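Local coordinates for protein fructose-bisphosphate aldolase class I (Thermoproteus tenax, PDB 1W8S) that is a class I aldolase of the DeoC/LacD family with a TIM-barrel fold, and is modelled here with 1,6-di-O-phosphono-beta-D-fructofuranose bound, at residues R51-D56 and K242-L247; K17-A22 and E249-G254; F146-K151 and K177-G182; E159-A164 and K185-A190. The protein carries 2 engineered substitutions. All coordinates share one frame; numbering follows the deposited sequence.

Interaction 1 of 4, residues R51-D56 and K242-L247; sequences RDAGFD and KFARAL
Ala-53 and Phe-55 meet Ala-244 where helix 43-53 ends against helix 240-253. The protein is a TIM barrel of the DeoC/LacD family. The contact lies in its outer layer, where the last helix of the modelled chain packs beside helix 43-53, which leads toward strand 57-60.

The CB of Ala-244 points toward segment 51-56. It sits 3.6 Å from Ala-53 CB and 3.4 Å from Phe-55 CZ, in the angle between the two. The far end of the Phe-55 ring, at CZ and CE1, does the touching. With CG anti to the carbonyl carbon (chi1 -70°), the ring starts out beside the backbone N. The same ring passes near the backbone of helix 240-253, with CE1 3.5 Å from Ala-244 O. One ring face carries Ala-53 CB, 3.8 Å above the plane and shifted toward the rim. Ala-53 thus packs on Phe-55, two residues along, as well as on Ala-244.

The chain turns just before Phe-55. Gly-54 leaves the helix with a positive phi (82°) and closes a Schellman motif, with Gly-54 N bonded to Arg-51 O. Phe-55 then follows and also packs on Ile-19 and Leu-21 of strand 18-22. Ala-244 also touches Val-234 of helix 232-235.

Nearer the surface, Arg-245 reaches over the end of helix 43-53. Its CG lies 4.2 Å from Ala-53 CA, and its chain bends twice further out. Arg-245 NH1 ends 2.6 Å from Asp-52 O, but the angle is too poor for a hydrogen bond.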
# COMPACT_ATOMS: atom_id res chain seq x y z
N ARG E 51 -28.06 23.73 -19.84
CA ARG E 51 -29.18 24.60 -19.52
C ARG E 51 -30.14 24.77 -20.71
O ARG E 51 -31.32 24.41 -20.65
CB ARG E 51 -28.64 25.99 -19.15
CG ARG E 51 -28.77 26.42 -17.69
CD ARG E 51 -28.33 27.90 -17.38
NE ARG E 51 -27.73 28.66 -18.50
CZ ARG E 51 -28.42 29.22 -19.51
NH1 ARG E 51 -29.74 29.08 -19.60
NH2 ARG E 51 -27.78 29.92 -20.47
N ASP E 52 -29.61 25.33 -21.80
CA ASP E 52 -30.40 25.64 -22.99
C ASP E 52 -31.12 24.43 -23.57
O ASP E 52 -32.20 24.56 -24.13
CB ASP E 52 -29.52 26.23 -24.09
CG ASP E 52 -28.98 27.62 -23.75
OD1 ASP E 52 -29.39 28.21 -22.72
OD2 ASP E 52 -28.11 28.19 -24.46
N ALA E 53 -30.53 23.24 -23.43
CA ALA E 53 -31.13 22.03 -23.96
C ALA E 53 -32.12 21.40 -22.96
O ALA E 53 -32.90 20.53 -23.32
CB ALA E 53 -30.07 21.04 -24.34
N GLY E 54 -32.08 21.85 -21.71
CA GLY E 54 -33.00 21.41 -20.68
C GLY E 54 -32.60 20.10 -20.04
O GLY E 54 -33.44 19.38 -19.55
N PHE E 55 -31.30 19.81 -20.04
CA PHE E 55 -30.78 18.56 -19.46
C PHE E 55 -30.81 18.57 -17.93
O PHE E 55 -30.96 19.62 -17.29
CB PHE E 55 -29.34 18.28 -19.97
CG PHE E 55 -29.26 17.91 -21.46
CD1 PHE E 55 -30.41 17.66 -22.22
CD2 PHE E 55 -28.04 17.79 -22.08
CE1 PHE E 55 -30.31 17.30 -23.56
CE2 PHE E 55 -27.93 17.44 -23.43
CZ PHE E 55 -29.07 17.20 -24.16
N ASP E 56 -30.64 17.39 -17.33
CA ASP E 56 -30.81 17.22 -15.88
C ASP E 56 -29.58 17.47 -15.05
O ASP E 56 -29.68 17.68 -13.85
CB ASP E 56 -31.29 15.81 -15.58
CG ASP E 56 -32.60 15.51 -16.22
OD1 ASP E 56 -33.64 16.05 -15.74
OD2 ASP E 56 -32.68 14.78 -17.25
N LYS E 242 -29.04 22.02 -31.27
CA LYS E 242 -30.15 21.46 -32.06
C LYS E 242 -30.33 19.97 -31.77
O LYS E 242 -31.42 19.51 -31.46
CB LYS E 242 -29.92 21.67 -33.56
CG LYS E 242 -31.11 21.25 -34.46
CD LYS E 242 -30.85 21.53 -35.95
CE LYS E 242 -32.11 21.28 -36.79
NZ LYS E 242 -32.77 22.55 -37.23
N PHE E 243 -29.23 19.23 -31.83
CA PHE E 243 -29.28 17.80 -31.59
C PHE E 243 -29.59 17.47 -30.13
O PHE E 243 -30.33 16.53 -29.86
CB PHE E 243 -27.98 17.13 -32.03
CG PHE E 243 -28.05 15.64 -31.98
CD1 PHE E 243 -29.07 14.96 -32.65
CD2 PHE E 243 -27.13 14.92 -31.27
CE1 PHE E 243 -29.14 13.59 -32.59
CE2 PHE E 243 -27.19 13.55 -31.22
CZ PHE E 243 -28.20 12.89 -31.88
N ALA E 244 -29.06 18.26 -29.21
CA ALA E 244 -29.35 18.07 -27.78
C ALA E 244 -30.85 18.21 -27.51
O ALA E 244 -31.44 17.39 -26.83
CB ALA E 244 -28.56 19.08 -26.94
N ARG E 245 -31.47 19.22 -28.09
CA ARG E 245 -32.91 19.41 -27.96
C ARG E 245 -33.70 18.25 -28.59
O ARG E 245 -34.72 17.84 -28.06
CB ARG E 245 -33.34 20.74 -28.57
CG ARG E 245 -32.72 21.97 -27.88
CD ARG E 245 -33.64 23.16 -27.74
NE ARG E 245 -33.06 24.41 -28.23
CZ ARG E 245 -32.92 25.55 -27.52
NH1 ARG E 245 -33.28 25.64 -26.25
NH2 ARG E 245 -32.41 26.62 -28.11
N ALA E 246 -33.22 17.71 -29.70
CA ALA E 246 -33.84 16.51 -30.29
C ALA E 246 -33.78 15.32 -29.32
O ALA E 246 -34.73 14.57 -29.21
CB ALA E 246 -33.19 16.16 -31.62
N LEU E 247 -32.67 15.17 -28.62
CA LEU E 247 -32.51 14.11 -27.62
C LEU E 247 -33.44 14.31 -26.45
O LEU E 247 -33.99 13.36 -25.94
CB LEU E 247 -31.07 14.06 -27.11
CG LEU E 247 -30.06 13.44 -28.06
CD1 LEU E 247 -28.62 13.76 -27.64
CD2 LEU E 247 -30.26 11.95 -28.13

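Interaction 2 of 4, residues K17-A22 and E249-G254; sequences KSIILA and ELVYGG. With FBP (1,6-di-O-phosphono-beta-D-fructofuranose), chain O.
Ile-19, Val-251 and Tyr-252 join strand 18-22 to the end of helix 240-253. This is strand-to-helix packing in the wall of the TIM barrel. The axes of the short segments come within 8.7 Å and run at 141° to each other.

Apolar contacts come first. Val-251 CG1, anti to the backbone N (chi1 170°), is the methyl that meets both Ile-19 CG1, at 3.8 Å, and Lys-17 CB, at 3.5 Å. Ile-19 CD1 reaches Val-251 CB and CG2. The aliphatic part of Lys-17 therefore extends the apolar patch, while its NZ turns off to bond Ala-225 O. Ile-19 also packs on the outer end of Tyr-252, with CG1 3.9 Å from CZ and CB 3.4 Å from OH.

Contacts with carbonyl groups are fewer. Lys-17 O lies at the edge of the Tyr-252 ring, in its plane, 3.5 Å from CE1. Lys-17 CG is 3.4 Å from Val-251 O.

The polar partners lie outside the two segments. Tyr-252 OH and Ile-19 N both bond Asp-56 OD2, and Arg-15 makes a cation-pi contact with the Tyr-252 ring. Further along the strand, Ala-22 CB comes 3.7 Å from O3 of FBP.

The chemistry implies an apolar seam between strand and helix, with one carboxylate oxygen tying the tyrosine hydroxyl to the strand backbone.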
# COMPACT_ATOMS: atom_id res chain seq x y z
N LYS E 17 -37.31 10.42 -16.85
CA LYS E 17 -36.16 9.94 -17.60
C LYS E 17 -35.09 11.01 -17.42
O LYS E 17 -35.41 12.14 -17.04
CB LYS E 17 -36.49 9.78 -19.10
CG LYS E 17 -37.51 8.70 -19.47
CD LYS E 17 -37.17 7.33 -18.91
CE LYS E 17 -38.32 6.32 -19.05
NZ LYS E 17 -37.76 4.97 -18.74
N SER E 18 -33.84 10.69 -17.74
CA SER E 18 -32.73 11.57 -17.45
C SER E 18 -31.76 11.70 -18.63
O SER E 18 -31.50 10.73 -19.34
CB SER E 18 -32.01 11.05 -16.19
OG SER E 18 -30.86 11.84 -15.84
N ILE E 19 -31.28 12.92 -18.87
CA ILE E 19 -30.15 13.14 -19.74
C ILE E 19 -29.12 13.90 -18.93
O ILE E 19 -29.41 14.97 -18.41
CB ILE E 19 -30.50 13.97 -20.99
CG1 ILE E 19 -31.62 13.31 -21.79
CG2 ILE E 19 -29.25 14.13 -21.85
CD1 ILE E 19 -32.04 14.08 -23.01
N ILE E 20 -27.92 13.34 -18.86
CA ILE E 20 -26.81 13.94 -18.14
C ILE E 20 -25.75 14.27 -19.16
O ILE E 20 -25.42 13.42 -19.96
CB ILE E 20 -26.24 12.95 -17.12
CG1 ILE E 20 -27.29 12.54 -16.09
CG2 ILE E 20 -25.05 13.55 -16.42
CD1 ILE E 20 -27.83 13.67 -15.36
N LEU E 21 -25.25 15.49 -19.14
CA LEU E 21 -24.20 15.90 -20.06
C LEU E 21 -22.82 15.63 -19.43
O LEU E 21 -22.41 16.27 -18.46
CB LEU E 21 -24.34 17.37 -20.43
CG LEU E 21 -23.49 17.84 -21.62
CD1 LEU E 21 -23.83 17.05 -22.88
CD2 LEU E 21 -23.68 19.32 -21.85
N ALA E 22 -22.13 14.65 -19.99
CA ALA E 22 -20.89 14.14 -19.44
C ALA E 22 -19.73 14.98 -19.97
O ALA E 22 -19.64 15.22 -21.15
CB ALA E 22 -20.71 12.70 -19.86
N GLU E 249 -36.43 15.75 -26.54
CA GLU E 249 -37.78 15.35 -26.93
C GLU E 249 -37.93 13.83 -27.01
O GLU E 249 -38.98 13.29 -26.66
CB GLU E 249 -38.22 15.93 -28.25
CG GLU E 249 -39.59 15.34 -28.62
CD GLU E 249 -40.44 16.21 -29.48
OE1 GLU E 249 -39.86 17.03 -30.23
OE2 GLU E 249 -41.70 16.02 -29.41
N LEU E 250 -36.91 13.13 -27.49
CA LEU E 250 -36.96 11.67 -27.54
C LEU E 250 -37.02 11.08 -26.14
O LEU E 250 -37.80 10.17 -25.89
CB LEU E 250 -35.77 11.10 -28.30
CG LEU E 250 -35.73 9.57 -28.36
CD1 LEU E 250 -36.85 9.01 -29.22
CD2 LEU E 250 -34.39 9.11 -28.89
N VAL E 251 -36.19 11.59 -25.24
CA VAL E 251 -36.03 10.98 -23.92
C VAL E 251 -37.17 11.40 -22.99
O VAL E 251 -37.78 10.55 -22.34
CB VAL E 251 -34.63 11.29 -23.30
CG1 VAL E 251 -34.52 10.86 -21.82
CG2 VAL E 251 -33.53 10.62 -24.10
N TYR E 252 -37.46 12.69 -22.94
CA TYR E 252 -38.50 13.19 -22.03
C TYR E 252 -39.90 13.05 -22.64
O TYR E 252 -40.90 12.94 -21.92
CB TYR E 252 -38.27 14.66 -21.69
CG TYR E 252 -36.88 14.94 -21.13
CD1 TYR E 252 -36.33 14.17 -20.11
CD2 TYR E 252 -36.13 16.02 -21.60
CE1 TYR E 252 -35.08 14.42 -19.63
CE2 TYR E 252 -34.89 16.30 -21.11
CZ TYR E 252 -34.36 15.50 -20.13
OH TYR E 252 -33.10 15.79 -19.66
N GLY E 253 -39.97 13.07 -23.95
CA GLY E 253 -41.26 13.01 -24.65
C GLY E 253 -41.82 11.61 -24.77
O GLY E 253 -43.03 11.44 -24.83
N GLY E 254 -40.94 10.62 -24.83
CA GLY E 254 -41.38 9.24 -24.95
C GLY E 254 -41.79 8.88 -26.37
O GLY E 254 -42.78 8.16 -26.57
P1 FBP O . -19.56 9.84 -23.99
O1P FBP O . -18.74 10.83 -24.72
O2P FBP O . -21.09 9.89 -24.30
O3P FBP O . -19.12 8.39 -24.22
O1 FBP O . -19.40 10.18 -22.45
C1 FBP O . -19.96 9.35 -21.45
C2 FBP O . -18.82 8.65 -20.69
O2 FBP O . -19.38 7.73 -19.72
C3 FBP O . -17.86 9.61 -19.99
O3 FBP O . -18.33 10.13 -18.76
C4 FBP O . -16.63 8.70 -19.83
O4 FBP O . -15.40 9.38 -19.67
C5 FBP O . -16.64 7.95 -21.15
O5 FBP O . -18.01 7.86 -21.57
C6 FBP O . -16.02 6.57 -20.98
O6 FBP O . -16.14 5.86 -22.21
P2 FBP O . -14.83 5.25 -22.95
O4P FBP O . -15.07 5.40 -24.43
O5P FBP O . -13.57 5.95 -22.43
O6P FBP O . -14.77 3.73 -22.74

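Interaction 3 of 4, residues F146-K151 and K177-G182; sequences FPRGGK and KIKYTG. Engineered in segment 146-151: Phe-146 (natural residue Tyr). With FBP (1,6-di-O-phosphono-beta-D-fructofuranose), chain O.
Phe-146 and Ile-178 are the closest backbone pair here, with CA atoms 6.4 Å apart. Segment 146-151 is an irregular loop leaving strand 141-145. Segment 177-182 starts on strand 175-179, the parallel neighbour of that strand in the barrel. Both segments therefore leave the sheet side by side, next to FBP.

Phe-146 is an engineered residue, tyrosine in the natural sequence. In this model its ring touches both Lys-177 and Lys-179, at CZ and at CE1. Its CE1 is 3.7 Å from Lys-179 CG, and the two side chains cross at about a right angle. Its CZ is 4.0 Å from Lys-177 CG. FBP O2 lies near the ring plane, at its edge.

Lys-177 CG is anti to the backbone N (chi1 171°), and the chain bends at chi3 (66°). Its NZ donates to FBP O2 at 2.5 Å and lies as close to FBP O3. Glu-144 is a long, weak ion-pair partner of this nitrogen.

Lys-179 stays extended beyond CG and reaches a phosphate. Its NZ bonds FBP O6P at 2.8 Å. Arg-148 NH2 reaches the same oxygen, but that bond is weak (129° at the hydrogen). The two cationic groups are close, with Arg-148 NH2 3.3 Å from Lys-179 NZ. Glu-155 forms salt bridges to both residues.

The chemistry implies a shared anion site. The phosphate oxygen and Glu-155 probably offset the repulsion between arginine and lysine, while Lys-177 bonds a hydroxyl of the sugar ring.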
# COMPACT_ATOMS: atom_id res chain seq x y z
N PHE E 146 -17.53 -0.29 -16.10
CA PHE E 146 -16.95 -0.54 -17.43
C PHE E 146 -15.92 -1.63 -17.33
O PHE E 146 -14.72 -1.35 -17.20
CB PHE E 146 -16.25 0.70 -17.97
CG PHE E 146 -17.15 1.88 -18.20
CD1 PHE E 146 -18.35 1.75 -18.89
CD2 PHE E 146 -16.79 3.14 -17.73
CE1 PHE E 146 -19.17 2.85 -19.12
CE2 PHE E 146 -17.60 4.23 -17.94
CZ PHE E 146 -18.81 4.09 -18.65
N PRO E 147 -16.35 -2.89 -17.38
CA PRO E 147 -15.41 -4.01 -17.39
C PRO E 147 -14.38 -3.86 -18.46
O PRO E 147 -14.68 -3.51 -19.60
CB PRO E 147 -16.32 -5.24 -17.65
CG PRO E 147 -17.65 -4.83 -17.10
CD PRO E 147 -17.75 -3.36 -17.35
N ARG E 148 -13.13 -4.09 -18.08
CA ARG E 148 -11.99 -3.83 -18.93
C ARG E 148 -10.79 -4.45 -18.28
O ARG E 148 -10.60 -4.27 -17.08
CB ARG E 148 -11.76 -2.32 -19.04
CG ARG E 148 -10.78 -1.90 -20.09
CD ARG E 148 -10.76 -0.41 -20.29
NE ARG E 148 -12.04 0.05 -20.85
CZ ARG E 148 -12.48 1.31 -20.78
NH1 ARG E 148 -11.78 2.24 -20.15
NH2 ARG E 148 -13.66 1.62 -21.32
N GLY E 149 -9.96 -5.10 -19.09
CA GLY E 149 -8.80 -5.85 -18.60
C GLY E 149 -9.23 -7.26 -18.29
O GLY E 149 -10.38 -7.62 -18.56
N GLY E 150 -8.31 -8.06 -17.78
CA GLY E 150 -8.59 -9.46 -17.51
C GLY E 150 -9.10 -10.21 -18.73
O GLY E 150 -8.52 -10.14 -19.81
N LYS E 151 -10.19 -10.94 -18.55
CA LYS E 151 -10.75 -11.75 -19.61
C LYS E 151 -11.64 -10.92 -20.57
O LYS E 151 -12.19 -11.48 -21.50
CB LYS E 151 -11.63 -12.87 -19.05
CG LYS E 151 -10.97 -13.81 -18.06
CD LYS E 151 -12.05 -14.79 -17.53
CE LYS E 151 -11.44 -15.88 -16.64
NZ LYS E 151 -10.93 -15.37 -15.36
N LYS E 177 -24.02 3.87 -14.67
CA LYS E 177 -23.76 4.17 -16.06
C LYS E 177 -23.06 2.97 -16.65
O LYS E 177 -22.08 2.49 -16.09
CB LYS E 177 -22.88 5.40 -16.17
CG LYS E 177 -22.36 5.68 -17.56
CD LYS E 177 -21.83 7.15 -17.71
CE LYS E 177 -20.60 7.45 -16.86
NZ LYS E 177 -19.78 8.60 -17.36
N ILE E 178 -23.58 2.45 -17.75
CA ILE E 178 -23.00 1.28 -18.42
C ILE E 178 -23.08 1.48 -19.94
O ILE E 178 -23.83 2.33 -20.41
CB ILE E 178 -23.71 -0.03 -18.02
CG1 ILE E 178 -25.17 -0.03 -18.49
CG2 ILE E 178 -23.60 -0.28 -16.52
CD1 ILE E 178 -25.90 -1.29 -18.17
N LYS E 179 -22.33 0.67 -20.68
CA LYS E 179 -22.30 0.73 -22.14
C LYS E 179 -23.51 0.02 -22.74
O LYS E 179 -24.02 -0.96 -22.20
CB LYS E 179 -20.99 0.08 -22.68
CG LYS E 179 -19.74 0.91 -22.27
CD LYS E 179 -18.45 0.54 -23.03
CE LYS E 179 -17.41 1.66 -22.85
NZ LYS E 179 -16.10 1.43 -23.55
N TYR E 180 -23.95 0.50 -23.89
CA TYR E 180 -25.03 -0.10 -24.63
C TYR E 180 -24.54 -1.35 -25.37
O TYR E 180 -23.42 -1.36 -25.90
CB TYR E 180 -25.57 0.94 -25.64
CG TYR E 180 -26.83 0.53 -26.36
CD1 TYR E 180 -27.90 -0.04 -25.67
CD2 TYR E 180 -26.98 0.76 -27.72
CE1 TYR E 180 -29.06 -0.42 -26.32
CE2 TYR E 180 -28.16 0.39 -28.38
CZ TYR E 180 -29.19 -0.21 -27.67
OH TYR E 180 -30.36 -0.59 -28.30
N THR E 181 -25.38 -2.39 -25.39
CA THR E 181 -25.08 -3.61 -26.14
C THR E 181 -25.33 -3.50 -27.65
O THR E 181 -24.90 -4.37 -28.41
CB THR E 181 -25.93 -4.79 -25.61
OG1 THR E 181 -27.34 -4.44 -25.61
CG2 THR E 181 -25.52 -5.10 -24.14
N GLY E 182 -26.06 -2.47 -28.07
CA GLY E 182 -26.41 -2.31 -29.49
C GLY E 182 -27.79 -2.85 -29.86
O GLY E 182 -28.19 -2.80 -31.02
P1 FBP O . -19.56 9.84 -23.99
O1P FBP O . -18.74 10.83 -24.72
O2P FBP O . -21.09 9.89 -24.30
O3P FBP O . -19.12 8.39 -24.22
O1 FBP O . -19.40 10.18 -22.45
C1 FBP O . -19.96 9.35 -21.45
C2 FBP O . -18.82 8.65 -20.69
O2 FBP O . -19.38 7.73 -19.72
C3 FBP O . -17.86 9.61 -19.99
O3 FBP O . -18.33 10.13 -18.76
C4 FBP O . -16.63 8.70 -19.83
O4 FBP O . -15.40 9.38 -19.67
C5 FBP O . -16.64 7.95 -21.15
O5 FBP O . -18.01 7.86 -21.57
C6 FBP O . -16.02 6.57 -20.98
O6 FBP O . -16.14 5.86 -22.21
P2 FBP O . -14.83 5.25 -22.95
O4P FBP O . -15.07 5.40 -24.43
O5P FBP O . -13.57 5.95 -22.43
O6P FBP O . -14.77 3.73 -22.74

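Interaction 4 of 4, residues E159-A164 and K185-A190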
# COMPACT_ATOMS: atom_id res chain seq x y z
N GLU E 159 -23.33 -10.23 -22.22
CA GLU E 159 -22.99 -10.78 -20.91
C GLU E 159 -22.02 -9.90 -20.12
O GLU E 159 -22.04 -9.90 -18.90
CB GLU E 159 -22.44 -12.20 -21.09
CG GLU E 159 -21.02 -12.29 -21.62
CD GLU E 159 -20.87 -12.28 -23.14
OE1 GLU E 159 -21.87 -12.11 -23.89
OE2 GLU E 159 -19.70 -12.46 -23.56
N ILE E 160 -21.20 -9.11 -20.82
CA ILE E 160 -20.28 -8.18 -20.16
C ILE E 160 -21.07 -6.99 -19.64
O ILE E 160 -20.88 -6.55 -18.50
CB ILE E 160 -19.14 -7.74 -21.14
CG1 ILE E 160 -18.29 -8.93 -21.57
CG2 ILE E 160 -18.28 -6.67 -20.52
CD1 ILE E 160 -17.59 -9.61 -20.46
N VAL E 161 -22.00 -6.48 -20.45
CA VAL E 161 -22.79 -5.33 -19.98
C VAL E 161 -23.73 -5.72 -18.82
O VAL E 161 -23.88 -4.98 -17.86
CB VAL E 161 -23.56 -4.68 -21.16
CG1 VAL E 161 -24.56 -3.65 -20.69
CG2 VAL E 161 -22.57 -4.07 -22.18
N ALA E 162 -24.42 -6.85 -18.94
CA ALA E 162 -25.21 -7.35 -17.81
C ALA E 162 -24.34 -7.55 -16.54
O ALA E 162 -24.77 -7.21 -15.43
CB ALA E 162 -25.95 -8.61 -18.18
N TYR E 163 -23.11 -8.05 -16.70
CA TYR E 163 -22.20 -8.22 -15.54
C TYR E 163 -21.90 -6.85 -14.96
O TYR E 163 -21.97 -6.63 -13.74
CB TYR E 163 -20.93 -8.98 -15.94
CG TYR E 163 -20.25 -9.84 -14.86
CD1 TYR E 163 -19.39 -10.89 -15.22
CD2 TYR E 163 -20.44 -9.60 -13.49
CE1 TYR E 163 -18.75 -11.68 -14.25
CE2 TYR E 163 -19.81 -10.39 -12.51
CZ TYR E 163 -18.96 -11.42 -12.88
OH TYR E 163 -18.33 -12.18 -11.90
N ALA E 164 -21.64 -5.88 -15.83
CA ALA E 164 -21.29 -4.55 -15.39
C ALA E 164 -22.41 -4.00 -14.51
O ALA E 164 -22.18 -3.43 -13.46
CB ALA E 164 -21.08 -3.66 -16.58
N LYS E 185 -33.10 -5.91 -26.72
CA LYS E 185 -33.37 -7.17 -26.01
C LYS E 185 -32.24 -7.47 -25.00
O LYS E 185 -32.51 -7.72 -23.82
CB LYS E 185 -33.61 -8.32 -26.98
CG LYS E 185 -33.52 -9.75 -26.37
CD LYS E 185 -34.74 -10.16 -25.56
CE LYS E 185 -35.53 -11.28 -26.26
NZ LYS E 185 -34.75 -12.57 -26.35
N THR E 186 -30.98 -7.42 -25.46
CA THR E 186 -29.86 -7.77 -24.61
C THR E 186 -29.66 -6.70 -23.57
O THR E 186 -29.26 -6.98 -22.45
CB THR E 186 -28.55 -8.00 -25.42
OG1 THR E 186 -28.24 -6.83 -26.18
CG2 THR E 186 -28.72 -9.11 -26.43
N PHE E 187 -29.92 -5.45 -23.93
CA PHE E 187 -29.80 -4.37 -22.96
C PHE E 187 -30.90 -4.42 -21.88
O PHE E 187 -30.66 -4.05 -20.74
CB PHE E 187 -29.81 -3.02 -23.64
CG PHE E 187 -29.22 -1.93 -22.79
CD1 PHE E 187 -27.87 -2.00 -22.40
CD2 PHE E 187 -29.97 -0.86 -22.37
CE1 PHE E 187 -27.29 -0.99 -21.64
CE2 PHE E 187 -29.40 0.13 -21.60
CZ PHE E 187 -28.06 0.07 -21.24
N SER E 188 -32.10 -4.90 -22.22
CA SER E 188 -33.16 -5.05 -21.21
C SER E 188 -32.79 -6.09 -20.14
O SER E 188 -33.27 -5.99 -19.02
CB SER E 188 -34.49 -5.44 -21.87
OG SER E 188 -34.36 -6.70 -22.45
N TRP E 189 -31.98 -7.10 -20.47
CA TRP E 189 -31.48 -8.06 -19.48
C TRP E 189 -30.53 -7.34 -18.47
O TRP E 189 -30.58 -7.59 -17.27
CB TRP E 189 -30.75 -9.24 -20.14
CG TRP E 189 -30.11 -10.23 -19.18
CD1 TRP E 189 -28.78 -10.57 -19.11
CD2 TRP E 189 -30.76 -11.01 -18.18
NE1 TRP E 189 -28.57 -11.49 -18.10
CE2 TRP E 189 -29.78 -11.79 -17.53
CE3 TRP E 189 -32.10 -11.15 -17.77
CZ2 TRP E 189 -30.08 -12.67 -16.49
CZ3 TRP E 189 -32.40 -12.03 -16.74
CH2 TRP E 189 -31.40 -12.78 -16.11
N ALA E 190 -29.67 -6.47 -18.98
CA ALA E 190 -28.83 -5.65 -18.11
C ALA E 190 -29.63 -4.78 -17.16
O ALA E 190 -29.36 -4.71 -15.96
CB ALA E 190 -27.91 -4.79 -18.97
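Val-161 and Ala-162 of helix 158-171 pack against Phe-187, Trp-189 and Ala-190 of helix 184-193. The contact is mainly apolar packing.

Val-161 CG1 sits in a corner, 3.9 Å from Phe-187 CE1 and 3.9 Å from Ala-190 CB. The valine and phenylalanine side chains cross at about a right angle. Ala-162 fills the other half. Its CB is 3.6 Å from Trp-189 CD1 and also touches NE1, while its CA is 3.9 Å from Ala-190 CB. The axes of segments 159-164 and 185-190 come within 8.5 Å and cross at -23°, so the two run nearly parallel. The small side chains of Ala-162 and Ala-190 are consistent with the close approach.

This is the pairing of neighbouring outer helices in a TIM barrel, with strand 175-179 between them in the chain. That strand lines the inner side. Its Ile-178 touches Val-161, Phe-187 and Ala-190 together. Phe-187 is also set edge-to-face against Tyr-180.

The outer side belongs to the assembly. Ala-162 packs on Pro-31 of the second subunit, and Trp-189 on Met-35 of that subunit. Tyr-163, whose CB points away from helix 184-193, bonds Ile-27 O and Thr-84 N of the second subunit through its OH.

With no polar atoms paired across the contact, the two helices are probably held by shape and burial, and the small alanine side chains probably help to set their spacing.

Interactions 1 and 2 share helix 240-253 and have centres 8 Å apart. Asp-56 joins them: its OD2 lies 2.6 Å from Tyr-252 OH and 2.8 Å from Ile-19 N, both probable hydrogen bonds. Interactions 3 and 4 form a second pair, with centres 9 Å apart. They meet at Thr-181 OG1 and Thr-186 OG1, 2.6 Å apart and probably hydrogen-bonded. Both also touch the second subunit. The centres of interactions 2 and 3 are about 22 Å apart, yet both reach the same sheet and both touch FBP. Interactions 1 and 4 stand back from the pocket: the side chain of Phe-55 is about 10 Å from FBP and that of Val-161 about 11 Å.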